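Local coordinates for phospho-2-dehydro-3-deoxyheptonate aldolase (PDB 3TQK), which probably catalyses the condensation of phosphoenolpyruvate with D-erythrose 4-phosphate, the first step of chorismate biosynthesis, and carries a manganese ion in its barrel, at residues Gly56-His61 with Phe92-Thr97; Ile99-Phe104 with Ser319-Cys324. All coordinates share one frame; numbering follows the deposited sequence.

Contact 1: Gly56-His61 with Phe92-Thr97; sequences GPCSIH and FEKPRT. With MN (manganese (II) ion), chain B.
C58 and K94 meet beside the manganese ion, while I60 and F92, each two residues away, form an apolar touch. The metal takes C58 SG as a ligand at 2.6 Å, and H266, E299 and D322 complete its protein ligands. The sulfur gets there because SG lies anti to the backbone N (chi1 171°), which carries it beside its own carbonyl carbon and out toward the ion. Alongside it runs the aliphatic part of K94, whose CD approaches C58 SG to 4.3 Å, a loose van der Waals contact. The lysine then bends away, and its NZ turns back on its own chain to donate a hydrogen bond to P95 O at 2.6 Å, in the carbonyl plane with a C=O...N angle of 156°. At the other touching point, I60 CB meets the ring of F92 at CE1, 4.1 Å away and oblique to the ring, while helix 116-132 packs against both side chains through L126.

A second shell fixes the cysteine loop. R89 grips it twice, with NE bonded to P57 O and NH2 to C58 O. G56, at the end of strand 51-56, takes a backbone conformation in which a side chain would run into the preceding carbonyl, and its backbone bonds to I298 and S300 tie the loop to the end of strand 293-299.

These are loops following the first two strands of a TIM barrel, where catalytic groups of such barrels gather. The metal site mixes one sulfur with carboxylate oxygens and an imidazole nitrogen. Across this contact the lysine offers that sulfur its aliphatic chain, while its amino group is engaged by the carbonyl of P95.

Contact 2: Ile99-Phe104 with Ser319-Cys324; sequences IGWKGF and SVTDKC. With MN (manganese (II) ion), chain B.
W101 swings its indole toward V320 and T321 through a first torsion that sets CG anti to the backbone N (chi1 -174°). On the facing loop, T321 OG1 sits between the backbone N and the carbonyl carbon (chi1 53°), which leaves CG2 anti to the carbonyl carbon and facing the tryptophan, while OG1 is hydrogen-bonded to S59 OG. The six-membered part of the indole does the touching. T321 CG2 comes in at the ring edge, near its plane, and lies 3.9 Å from W101 CZ3. V320 CG1 reaches the same W101 CZ3 at 3.8 Å from an oblique direction, so two methyl groups converge on the CE3-CZ3 side of the ring, both side chains crossing the indole at about a right angle. G103 CA lies 3.3 Å above one indole face, toward its rim, and the NE1 of W101 is bonded to D107 O.

The loop opposite is shaped by an ST turn: S319 OG accepts from T321 N at 3.1 Å and donates to D322 O at 2.6 Å. This tight turn leads into D322, whose OD2 binds the manganese ion at 2.3 Å, so the apolar touch lies one residue from a metal ligand.

Segment 99-104 belongs to the long loop between strand 84-89 and helix 116-132, and segment 319-324 leads from the short strand 318-319 toward helix 327-344. Backbone bonds from S319 to Q307 and from C324 to G305 fasten the latter segment beside strand 303-306.

Both contacts are buried and share the manganese ion, to which contact 1 contributes C58 and contact 2 D322; contact 1 lies nearer the centre of the chain and contact 2 further out, with partly exposed K94 and W101 at their margins. The long loop after strand 84-89 supplies one segment to each, and it folds back on itself through probable hydrogen bonds from K94 N to K102 O (2.8 Å) and R96 NE to W101 O (2.8 Å). Contact 1 joins this loop to the one after the first barrel strand, mixing a sulfur ligand, a lysine and an aromatic patch backed by a helix. Contact 2 reaches a loop distant in sequence through methyl groups on an indole. Residues of both, T97 and K102, also bond the second subunit.

Contact 1: Gly56-His61 with Phe92-Thr97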
loop_
_atom_site.group_PDB
_atom_site.type_symbol
_atom_site.label_atom_id
_atom_site.label_comp_id
_atom_site.label_asym_id
_atom_site.label_seq_id
_atom_site.Cartn_x
_atom_site.Cartn_y
_atom_site.Cartn_z
ATOM N N GLY A 56 10.273 14.334 17.251
ATOM C CA GLY A 56 9.417 13.854 18.316
ATOM C C GLY A 56 9.572 12.370 18.521
ATOM O O GLY A 56 10.488 11.764 17.964
ATOM N N PRO A 57 8.691 11.782 19.343
ATOM C CA PRO A 57 8.707 10.353 19.655
ATOM C C PRO A 57 8.511 9.476 18.427
ATOM O O PRO A 57 7.850 9.891 17.473
ATOM C CB PRO A 57 7.518 10.198 20.601
ATOM C CG PRO A 57 7.355 11.539 21.219
ATOM C CD PRO A 57 7.686 12.503 20.144
ATOM N N CYS A 58 9.076 8.270 18.460
ATOM C CA CYS A 58 8.883 7.312 17.368
ATOM C C CYS A 58 7.388 7.159 17.102
ATOM O O CYS A 58 6.931 7.330 15.972
ATOM C CB CYS A 58 9.513 5.950 17.698
ATOM S SG CYS A 58 9.089 4.637 16.493
ATOM N N SER A 59 6.640 6.859 18.164
ATOM C CA SER A 59 5.187 6.731 18.097
ATOM C C SER A 59 4.599 7.150 19.441
ATOM O O SER A 59 5.237 6.973 20.477
ATOM C CB SER A 59 4.810 5.280 17.818
ATOM O OG SER A 59 5.228 4.462 18.910
ATOM N N ILE A 60 3.396 7.717 19.424
ATOM C CA ILE A 60 2.751 8.123 20.669
ATOM C C ILE A 60 2.096 6.894 21.320
ATOM O O ILE A 60 1.426 6.095 20.650
ATOM C CB ILE A 60 1.705 9.237 20.440
ATOM C CG1 ILE A 60 2.359 10.488 19.804
ATOM C CG2 ILE A 60 0.967 9.589 21.750
ATOM C CD1 ILE A 60 3.327 11.262 20.692
ATOM N N HIS A 61 2.346 6.723 22.614
ATOM C CA HIS A 61 1.625 5.749 23.435
ATOM C C HIS A 61 1.096 6.366 24.731
ATOM O O HIS A 61 0.271 5.757 25.400
ATOM C CB HIS A 61 2.509 4.528 23.724
ATOM C CG HIS A 61 3.486 4.720 24.839
ATOM N ND1 HIS A 61 4.734 5.273 24.652
ATOM C CD2 HIS A 61 3.405 4.409 26.156
ATOM C CE1 HIS A 61 5.373 5.308 25.809
ATOM N NE2 HIS A 61 4.592 4.787 26.737
ATOM N N PHE A 92 0.980 7.761 15.080
ATOM C CA PHE A 92 0.012 6.906 15.771
ATOM C C PHE A 92 0.044 5.449 15.307
ATOM O O PHE A 92 -0.884 4.686 15.580
ATOM C CB PHE A 92 -1.395 7.480 15.608
ATOM C CG PHE A 92 -1.582 8.820 16.257
ATOM C CD1 PHE A 92 -1.426 8.965 17.624
ATOM C CD2 PHE A 92 -1.902 9.939 15.497
ATOM C CE1 PHE A 92 -1.600 10.196 18.235
ATOM C CE2 PHE A 92 -2.083 11.168 16.106
ATOM C CZ PHE A 92 -1.928 11.297 17.475
ATOM N N GLU A 93 1.122 5.058 14.635
ATOM C CA GLU A 93 1.225 3.715 14.075
ATOM C C GLU A 93 2.696 3.288 13.974
ATOM O O GLU A 93 3.568 4.084 13.632
ATOM C CB GLU A 93 0.529 3.677 12.704
ATOM C CG GLU A 93 0.137 2.284 12.182
ATOM C CD GLU A 93 1.045 1.760 11.055
ATOM O OE1 GLU A 93 2.213 2.211 10.935
ATOM O OE2 GLU A 93 0.586 0.889 10.281
ATOM N N LYS A 94 2.954 2.026 14.290
ATOM C CA LYS A 94 4.284 1.446 14.173
ATOM C C LYS A 94 4.260 0.316 13.135
ATOM O O LYS A 94 3.493 -0.641 13.274
ATOM C CB LYS A 94 4.734 0.902 15.530
ATOM C CG LYS A 94 6.086 0.172 15.526
ATOM C CD LYS A 94 7.231 1.057 15.050
ATOM C CE LYS A 94 8.546 0.291 15.081
ATOM N NZ LYS A 94 8.602 -0.707 14.003
ATOM N N PRO A 95 5.076 0.438 12.075
ATOM C CA PRO A 95 5.243 -0.683 11.137
ATOM C C PRO A 95 5.791 -1.949 11.798
ATOM O O PRO A 95 6.711 -1.869 12.632
ATOM C CB PRO A 95 6.259 -0.155 10.111
ATOM C CG PRO A 95 6.629 1.271 10.557
ATOM C CD PRO A 95 5.619 1.706 11.546
ATOM N N ARG A 96 5.234 -3.099 11.409
ATOM C CA ARG A 96 5.669 -4.417 11.894
ATOM C C ARG A 96 5.887 -5.378 10.722
ATOM O O ARG A 96 5.058 -5.438 9.811
ATOM C CB ARG A 96 4.618 -5.024 12.827
ATOM C CG ARG A 96 4.240 -4.163 14.033
ATOM C CD ARG A 96 5.374 -4.066 15.068
ATOM N NE ARG A 96 5.012 -3.186 16.185
ATOM C CZ ARG A 96 5.804 -2.886 17.215
ATOM N NH1 ARG A 96 7.034 -3.385 17.298
ATOM N NH2 ARG A 96 5.361 -2.077 18.173
ATOM N N THR A 97 6.987 -6.128 10.759
ATOM C CA THR A 97 7.319 -7.103 9.718
ATOM C C THR A 97 6.172 -8.096 9.478
ATOM O O THR A 97 5.833 -8.386 8.329
ATOM C CB THR A 97 8.601 -7.885 10.087
ATOM O OG1 THR A 97 9.663 -6.959 10.325
ATOM C CG2 THR A 97 9.016 -8.849 8.972
HETATM MN MN MN B . 10.256 4.946 14.223
#

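Contact 2: Ile99-Phe104 with Ser319-Cys324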
loop_
_atom_site.group_PDB
_atom_site.type_symbol
_atom_site.label_atom_id
_atom_site.label_comp_id
_atom_site.label_asym_id
_atom_site.label_seq_id
_atom_site.Cartn_x
_atom_site.Cartn_y
_atom_site.Cartn_z
ATOM N N ILE A 99 3.576 -9.211 12.789
ATOM C CA ILE A 99 2.618 -8.836 13.833
ATOM C C ILE A 99 3.245 -7.991 14.951
ATOM O O ILE A 99 4.456 -7.754 14.960
ATOM C CB ILE A 99 1.911 -10.088 14.423
ATOM C CG1 ILE A 99 2.930 -11.064 15.033
ATOM C CG2 ILE A 99 1.069 -10.757 13.337
ATOM C CD1 ILE A 99 2.336 -11.994 16.074
ATOM N N GLY A 100 2.399 -7.532 15.873
ATOM C CA GLY A 100 2.820 -6.671 16.990
ATOM C C GLY A 100 1.845 -5.526 17.229
ATOM O O GLY A 100 0.959 -5.285 16.407
ATOM N N TRP A 101 1.999 -4.838 18.365
ATOM C CA TRP A 101 1.241 -3.607 18.647
ATOM C C TRP A 101 1.325 -2.701 17.445
ATOM O O TRP A 101 2.421 -2.356 17.028
ATOM C CB TRP A 101 1.820 -2.867 19.852
ATOM C CG TRP A 101 1.025 -1.668 20.304
ATOM C CD1 TRP A 101 -0.243 -1.668 20.796
ATOM C CD2 TRP A 101 1.468 -0.303 20.340
ATOM N NE1 TRP A 101 -0.630 -0.383 21.123
ATOM C CE2 TRP A 101 0.405 0.470 20.862
ATOM C CE3 TRP A 101 2.655 0.342 19.980
ATOM C CZ2 TRP A 101 0.495 1.856 21.028
ATOM C CZ3 TRP A 101 2.747 1.719 20.158
ATOM C CH2 TRP A 101 1.672 2.459 20.674
ATOM N N LYS A 102 0.169 -2.334 16.896
ATOM C CA LYS A 102 0.099 -1.502 15.696
ATOM C C LYS A 102 0.280 -0.022 16.026
ATOM O O LYS A 102 0.621 0.765 15.143
ATOM C CB LYS A 102 -1.253 -1.666 14.977
ATOM C CG LYS A 102 -1.258 -2.529 13.714
ATOM C CD LYS A 102 -1.751 -3.970 13.962
ATOM C CE LYS A 102 -2.667 -4.433 12.820
ATOM N NZ LYS A 102 -3.405 -5.682 13.090
ATOM N N GLY A 103 -0.004 0.372 17.264
ATOM C CA GLY A 103 0.039 1.777 17.608
ATOM C C GLY A 103 -1.160 2.256 18.393
ATOM O O GLY A 103 -2.042 1.478 18.730
ATOM N N PHE A 104 -1.176 3.558 18.660
ATOM C CA PHE A 104 -2.105 4.158 19.609
ATOM C C PHE A 104 -3.541 4.204 19.082
ATOM O O PHE A 104 -4.485 4.028 19.838
ATOM C CB PHE A 104 -1.630 5.570 19.988
ATOM C CG PHE A 104 -2.458 6.227 21.064
ATOM C CD1 PHE A 104 -3.363 7.231 20.745
ATOM C CD2 PHE A 104 -2.337 5.837 22.385
ATOM C CE1 PHE A 104 -4.128 7.845 21.727
ATOM C CE2 PHE A 104 -3.112 6.437 23.379
ATOM C CZ PHE A 104 -4.011 7.447 23.043
ATOM N N SER A 319 10.435 5.644 24.816
ATOM C CA SER A 319 9.800 5.012 23.667
ATOM C C SER A 319 9.473 3.549 23.932
ATOM O O SER A 319 10.259 2.811 24.516
ATOM C CB SER A 319 10.676 5.093 22.419
ATOM O OG SER A 319 10.017 4.499 21.312
ATOM N N VAL A 320 8.287 3.163 23.484
ATOM C CA VAL A 320 7.812 1.793 23.537
ATOM C C VAL A 320 8.028 1.091 22.184
ATOM O O VAL A 320 7.786 -0.109 22.060
ATOM C CB VAL A 320 6.320 1.796 23.941
ATOM C CG1 VAL A 320 5.429 1.295 22.803
ATOM C CG2 VAL A 320 6.117 1.052 25.250
ATOM N N THR A 321 8.480 1.854 21.184
ATOM C CA THR A 321 8.826 1.328 19.860
ATOM C C THR A 321 10.321 1.597 19.579
ATOM O O THR A 321 11.178 1.087 20.306
ATOM C CB THR A 321 7.885 1.901 18.744
ATOM O OG1 THR A 321 7.863 3.334 18.795
ATOM C CG2 THR A 321 6.473 1.376 18.912
ATOM N N ASP A 322 10.646 2.396 18.559
ATOM C CA ASP A 322 12.053 2.594 18.174
ATOM C C ASP A 322 12.801 3.446 19.209
ATOM O O ASP A 322 12.203 4.220 19.962
ATOM C CB ASP A 322 12.190 3.231 16.777
ATOM C CG ASP A 322 11.690 2.316 15.630
ATOM O OD1 ASP A 322 11.781 1.067 15.737
ATOM O OD2 ASP A 322 11.236 2.868 14.605
ATOM N N LYS A 323 14.117 3.282 19.236
ATOM C CA LYS A 323 14.970 4.028 20.152
ATOM C C LYS A 323 15.017 5.503 19.757
ATOM O O LYS A 323 15.208 5.837 18.587
ATOM C CB LYS A 323 16.378 3.414 20.185
ATOM C CG LYS A 323 16.418 2.024 20.843
ATOM C CD LYS A 323 17.753 1.279 20.644
ATOM C CE LYS A 323 17.749 -0.057 21.398
ATOM N NZ LYS A 323 18.785 -1.015 20.922
ATOM N N CYS A 324 14.809 6.374 20.740
ATOM C CA CYS A 324 14.837 7.817 20.539
ATOM C C CYS A 324 15.973 8.436 21.347
ATOM O O CYS A 324 16.363 7.906 22.396
ATOM C CB CYS A 324 13.516 8.430 21.004
ATOM S SG CYS A 324 12.039 7.851 20.116
HETATM MN MN MN B . 10.256 4.946 14.223
#